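Local coordinates for glucose 1-dehydrogenase (Haloferax mediterranei, PDB 2B5W), which catalyses the zinc-dependent oxidation of D-glucose and several other aldose sugars with NAD(+) or, preferably, NADP(+) as electron acceptor, at residues Met1-Ala5 against Met124-Phe128; Glu132-Val136 against His305-Glu310. The protein carries 1 engineered substitution. All blocks are in the same frame, centred on the assembly; numbering follows the deposited sequence.

Contact 1 of 2, residues Met1-Ala5 against Met124-Phe128; sequences MKAIA and MSEFF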
loop_
_atom_site.group_PDB
_atom_site.type_symbol
_atom_site.label_atom_id
_atom_site.label_comp_id
_atom_site.label_asym_id
_atom_site.label_seq_id
_atom_site.Cartn_x
_atom_site.Cartn_y
_atom_site.Cartn_z
ATOM N N MET A 1 -32.596 -30.655 11.901
ATOM C CA MET A 1 -31.981 -29.701 12.837
ATOM C C MET A 1 -32.495 -28.283 12.599
ATOM O O MET A 1 -32.967 -27.948 11.513
ATOM C CB MET A 1 -30.500 -29.700 12.665
ATOM C CG MET A 1 -30.053 -29.050 11.428
ATOM S SD MET A 1 -28.350 -29.097 11.316
ATOM C CE MET A 1 -28.008 -28.447 9.872
ATOM N N LYS A 2 -32.335 -27.459 13.634
ATOM C CA LYS A 2 -32.721 -26.059 13.596
ATOM C C LYS A 2 -31.589 -25.222 13.032
ATOM O O LYS A 2 -30.440 -25.561 13.234
ATOM C CB LYS A 2 -33.116 -25.535 14.963
ATOM C CG LYS A 2 -34.529 -26.066 15.382
ATOM C CD LYS A 2 -35.023 -25.619 16.754
ATOM C CE LYS A 2 -36.377 -26.271 17.084
ATOM N NZ LYS A 2 -36.879 -25.926 18.450
ATOM N N ALA A 3 -31.940 -24.160 12.323
ATOM C CA ALA A 3 -30.958 -23.197 11.796
ATOM C C ALA A 3 -31.598 -21.805 11.752
ATOM O O ALA A 3 -32.825 -21.672 11.742
ATOM C CB ALA A 3 -30.507 -23.604 10.449
ATOM N N ILE A 4 -30.769 -20.767 11.741
ATOM C CA ILE A 4 -31.219 -19.390 11.674
ATOM C C ILE A 4 -30.868 -18.867 10.290
ATOM O O ILE A 4 -29.714 -18.933 9.878
ATOM C CB ILE A 4 -30.544 -18.514 12.773
ATOM C CG1 ILE A 4 -30.814 -19.092 14.169
ATOM C CG2 ILE A 4 -31.022 -17.086 12.657
ATOM C CD1 ILE A 4 -32.248 -19.222 14.556
ATOM N N ALA A 5 -31.870 -18.376 9.565
ATOM C CA ALA A 5 -31.712 -18.042 8.153
ATOM C C ALA A 5 -32.425 -16.749 7.793
ATOM O O ALA A 5 -33.320 -16.312 8.511
ATOM C CB ALA A 5 -32.246 -19.151 7.303
ATOM N N MET A 124 -24.946 -21.014 11.555
ATOM C CA MET A 124 -25.991 -20.922 12.567
ATOM C C MET A 124 -26.991 -22.066 12.410
ATOM O O MET A 124 -28.154 -21.854 12.060
ATOM C CB MET A 124 -26.715 -19.575 12.525
ATOM C CG MET A 124 -25.878 -18.465 13.044
ATOM S SD MET A 124 -26.756 -16.908 13.080
ATOM C CE MET A 124 -25.457 -15.872 13.802
ATOM N N SER A 125 -26.514 -23.265 12.650
ATOM C CA SER A 125 -27.311 -24.475 12.616
ATOM C C SER A 125 -26.753 -25.370 13.690
ATOM O O SER A 125 -25.632 -25.164 14.140
ATOM C CB SER A 125 -27.263 -25.156 11.234
ATOM O OG SER A 125 -25.953 -25.478 10.813
ATOM N N GLU A 126 -27.517 -26.365 14.142
ATOM C CA GLU A 126 -27.036 -27.190 15.229
ATOM C C GLU A 126 -25.794 -27.990 14.873
ATOM O O GLU A 126 -24.993 -28.282 15.748
ATOM C CB GLU A 126 -28.169 -28.093 15.748
ATOM C CG GLU A 126 -29.283 -27.262 16.361
ATOM C CD GLU A 126 -30.413 -28.082 16.941
ATOM O OE1 GLU A 126 -31.227 -28.616 16.162
ATOM O OE2 GLU A 126 -30.507 -28.151 18.184
ATOM N N PHE A 127 -25.657 -28.344 13.599
ATOM C CA PHE A 127 -24.505 -29.078 13.066
ATOM C C PHE A 127 -24.086 -28.479 11.737
ATOM O O PHE A 127 -24.885 -27.892 11.010
ATOM C CB PHE A 127 -24.800 -30.567 12.855
ATOM C CG PHE A 127 -25.156 -31.296 14.103
ATOM C CD1 PHE A 127 -24.194 -31.983 14.841
ATOM C CD2 PHE A 127 -26.460 -31.246 14.582
ATOM C CE1 PHE A 127 -24.543 -32.627 16.015
ATOM C CE2 PHE A 127 -26.801 -31.874 15.758
ATOM C CZ PHE A 127 -25.852 -32.571 16.472
ATOM N N PHE A 128 -22.799 -28.624 11.420
ATOM C CA PHE A 128 -22.296 -28.310 10.099
ATOM C C PHE A 128 -21.125 -29.236 9.748
ATOM O O PHE A 128 -20.539 -29.868 10.638
ATOM C CB PHE A 128 -21.909 -26.815 9.967
ATOM C CG PHE A 128 -20.754 -26.371 10.825
ATOM C CD1 PHE A 128 -20.971 -25.875 12.110
ATOM C CD2 PHE A 128 -19.455 -26.459 10.354
ATOM C CE1 PHE A 128 -19.897 -25.446 12.901
ATOM C CE2 PHE A 128 -18.364 -26.047 11.141
ATOM C CZ PHE A 128 -18.581 -25.555 12.400
#
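Met1-Ala5 and Met124-Phe128 run antiparallel, their end-to-end directions 165° apart, and meet at a single beta bridge where the CA atoms of Ala3 and Ser125 lie 4.0 Å apart. Two backbone bonds flank this non-hydrogen-bonded pair: Ile4 N to Met124 O (2.8 Å) and Glu126 N to Lys2 O (3.2 Å). Beyond the bridge, the Glu126 side chain takes over the pairing. With CG anti to its own carbonyl carbon and the chain extended to the carboxylate, it brings Glu126 OE1 3.0 Å from Lys2 N. That bond is almost straight, 176° at the hydrogen, though the amide comes in on the anti side and 32° out of the carboxylate plane. Lys2 N and O are thus both held by one residue, Glu126, through its carboxylate and its amide. With an alanine here, Lys2 N is likely to be left without its acceptor, and Met1 CA and CB would lose the carboxylate beside them. Met1 lies alongside the other backbone: its SD sits near the plane of the Phe127 ring at the edge and receives a weak bond from Phe127 N, while Met1 CE rests 3.6 Å from Ser125 CB. That serine is fixed from its own side, Ser125 OG bonding Phe127 O at 2.6 Å from above the carbonyl plane. At the buried end, Ile4 CB packs 4.0 Å from Met124 CB. Outside the pair, strand 14-17 flanks strand 2-7, and Arg20 makes a cation-pi contact with Phe127. Backbone bonds therefore hold both sides of the bridge, a carboxylate supplies the acceptor for Lys2 N, and apolar side chains pack at each end, joining strand 2-7 to the lead-in of strand 127-131 in the GroES-like catalytic domain.

Contact 2 of 2, residues Glu132-Val136 against His305-Glu310; sequences EKYLV and HVEHFE
Val136 points from its strand at the first turn of helix 306-318. Its CB lies 4.2 Å from Phe309 CB, already within van der Waals range. CG1, anti to the backbone N (chi1 -179°), touches Phe309 CB and, in a different direction, the aliphatic CG of Glu310, 4.1 Å from Val136 CG1. CG2 presses closer to Phe309 CB, at 3.8 Å, and also meets Val306 CG2, where the two valine side chains pass one another antiparallel. In this zinc-containing alcohol dehydrogenase fold, the packing sets strand 135-137 of the GroES-like catalytic part against the helix that follows the last Rossmann strand, 297-300. Phe309 also touches Glu150, a residue known to bind substrate and to be able to ligate the catalytic zinc. Farther along, Val306 CG2 rests 3.6 Å from Lys133 O. Tyr134 CE1 approaches the edge of the His305 ring in its plane and lies 3.8 Å from His305 CE1, with the ring planes at 62° and neither stacked over the other. Lys133 CG sits over the centre of one tyrosine face. His305 occupies the helix N-cap position, where its backbone N bonds His308 ND1 within the imidazole plane at 2.9 Å.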
loop_
_atom_site.group_PDB
_atom_site.type_symbol
_atom_site.label_atom_id
_atom_site.label_comp_id
_atom_site.label_asym_id
_atom_site.label_seq_id
_atom_site.Cartn_x
_atom_site.Cartn_y
_atom_site.Cartn_z
ATOM N N GLU A 132 -11.543 -30.838 6.617
ATOM C CA GLU A 132 -10.593 -30.675 7.717
ATOM C C GLU A 132 -9.572 -29.573 7.474
ATOM O O GLU A 132 -9.120 -28.915 8.417
ATOM C CB GLU A 132 -9.889 -31.969 8.081
ATOM C CG GLU A 132 -9.037 -32.527 6.964
ATOM C CD GLU A 132 -8.272 -33.796 7.346
ATOM O OE1 GLU A 132 -7.831 -33.898 8.504
ATOM O OE2 GLU A 132 -8.134 -34.694 6.477
ATOM N N LYS A 133 -9.225 -29.309 6.228
ATOM C CA LYS A 133 -8.246 -28.288 5.905
ATOM C C LYS A 133 -8.731 -26.873 6.227
ATOM O O LYS A 133 -7.926 -25.968 6.324
ATOM C CB LYS A 133 -7.850 -28.368 4.430
ATOM C CG LYS A 133 -8.947 -28.024 3.456
ATOM C CD LYS A 133 -8.564 -28.431 2.006
ATOM C CE LYS A 133 -7.501 -27.503 1.440
ATOM N NZ LYS A 133 -7.084 -27.858 0.029
ATOM N N TYR A 134 -10.046 -26.714 6.379
ATOM C CA TYR A 134 -10.678 -25.438 6.736
ATOM C C TYR A 134 -11.233 -25.437 8.157
ATOM O O TYR A 134 -11.961 -24.504 8.518
ATOM C CB TYR A 134 -11.790 -25.071 5.743
ATOM C CG TYR A 134 -11.313 -25.017 4.297
ATOM C CD1 TYR A 134 -10.132 -24.391 3.967
ATOM C CD2 TYR A 134 -12.004 -25.670 3.297
ATOM C CE1 TYR A 134 -9.676 -24.359 2.666
ATOM C CE2 TYR A 134 -11.549 -25.634 1.992
ATOM C CZ TYR A 134 -10.374 -24.994 1.685
ATOM O OH TYR A 134 -9.861 -24.968 0.374
ATOM N N LEU A 135 -10.880 -26.437 8.949
ATOM C CA LEU A 135 -11.218 -26.473 10.372
ATOM C C LEU A 135 -9.928 -26.231 11.123
ATOM O O LEU A 135 -8.967 -26.995 10.977
ATOM C CB LEU A 135 -11.842 -27.809 10.791
ATOM C CG LEU A 135 -13.264 -28.008 10.252
ATOM C CD1 LEU A 135 -13.788 -29.400 10.437
ATOM C CD2 LEU A 135 -14.234 -26.965 10.854
ATOM N N VAL A 136 -9.917 -25.193 11.954
ATOM C CA VAL A 136 -8.740 -24.857 12.725
ATOM C C VAL A 136 -8.956 -25.260 14.172
ATOM O O VAL A 136 -9.841 -24.748 14.852
ATOM C CB VAL A 136 -8.437 -23.351 12.632
ATOM C CG1 VAL A 136 -7.173 -23.023 13.441
ATOM C CG2 VAL A 136 -8.325 -22.912 11.176
ATOM N N HIS A 305 -7.147 -16.479 6.489
ATOM C CA HIS A 305 -6.985 -17.904 6.290
ATOM C C HIS A 305 -6.292 -18.561 7.466
ATOM O O HIS A 305 -6.130 -17.965 8.534
ATOM C CB HIS A 305 -6.266 -18.205 4.961
ATOM C CG HIS A 305 -6.633 -19.542 4.393
ATOM N ND1 HIS A 305 -7.942 -19.956 4.260
ATOM C CD2 HIS A 305 -5.854 -20.582 3.988
ATOM C CE1 HIS A 305 -7.952 -21.181 3.754
ATOM N NE2 HIS A 305 -6.697 -21.586 3.588
ATOM N N VAL A 306 -6.003 -19.855 7.329
ATOM C CA VAL A 306 -5.648 -20.700 8.447
ATOM C C VAL A 306 -4.563 -20.096 9.334
ATOM O O VAL A 306 -4.712 -20.104 10.545
ATOM C CB VAL A 306 -5.283 -22.116 7.990
ATOM C CG1 VAL A 306 -4.668 -22.928 9.120
ATOM C CG2 VAL A 306 -6.530 -22.821 7.449
ATOM N N GLU A 307 -3.476 -19.595 8.763
ATOM C CA GLU A 307 -2.397 -19.050 9.599
ATOM C C GLU A 307 -2.877 -17.889 10.466
ATOM O O GLU A 307 -2.348 -17.667 11.554
ATOM C CB GLU A 307 -1.249 -18.565 8.726
ATOM C CG GLU A 307 -0.488 -19.673 8.033
ATOM C CD GLU A 307 0.669 -19.139 7.183
ATOM O OE1 GLU A 307 1.058 -17.943 7.345
ATOM O OE2 GLU A 307 1.180 -19.919 6.348
ATOM N N HIS A 308 -3.838 -17.133 9.956
ATOM C CA HIS A 308 -4.368 -15.989 10.703
ATOM C C HIS A 308 -5.249 -16.440 11.847
ATOM O O HIS A 308 -5.275 -15.810 12.911
ATOM C CB HIS A 308 -5.171 -15.075 9.774
ATOM C CG HIS A 308 -4.417 -14.644 8.569
ATOM N ND1 HIS A 308 -4.818 -14.928 7.277
ATOM C CD2 HIS A 308 -3.221 -14.010 8.469
ATOM C CE1 HIS A 308 -3.907 -14.456 6.438
ATOM N NE2 HIS A 308 -2.934 -13.888 7.137
ATOM N N PHE A 309 -5.980 -17.533 11.648
ATOM C CA PHE A 309 -6.790 -18.124 12.710
ATOM C C PHE A 309 -5.873 -18.702 13.802
ATOM O O PHE A 309 -6.128 -18.539 14.988
ATOM C CB PHE A 309 -7.725 -19.252 12.191
ATOM C CG PHE A 309 -8.924 -18.783 11.400
ATOM C CD1 PHE A 309 -8.783 -18.153 10.167
ATOM C CD2 PHE A 309 -10.218 -18.986 11.885
ATOM C CE1 PHE A 309 -9.862 -17.692 9.428
ATOM C CE2 PHE A 309 -11.334 -18.572 11.108
ATOM C CZ PHE A 309 -11.163 -17.903 9.904
ATOM N N GLU A 310 -4.763 -19.338 13.421
ATOM C CA GLU A 310 -3.795 -19.808 14.419
ATOM C C GLU A 310 -3.178 -18.655 15.223
ATOM O O GLU A 310 -3.100 -18.710 16.442
ATOM C CB GLU A 310 -2.697 -20.665 13.759
ATOM C CG GLU A 310 -3.185 -21.992 13.219
ATOM C CD GLU A 310 -2.085 -22.757 12.442
ATOM O OE1 GLU A 310 -0.950 -22.289 12.338
ATOM O OE2 GLU A 310 -2.441 -23.795 11.892
#

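Both contacts are partly buried, and the GroES-like domain contributes to each, but they differ in what they join. Contact 1 pairs backbone with backbone inside that domain and rests on directional hydrogen bonds; contact 2 sets a strand of the GroES-like part against the helix that follows the parallel Rossmann sheet, with no hydrogen bond between its segments. Contact 1 buries 362 Å² and its centre lies about 21 Å from the centre of the chain; contact 2 buries 250 Å² and lies closer in, at about 15 Å. Strands 127-131 and 135-137 are consecutive in the chain and reach the same mixed sheet, and Phe128 CE2 packs 4.2 Å from Leu135 CD2. Each also has an exposed margin: Lys2 in contact 1, Lys133 and Glu310 in contact 2.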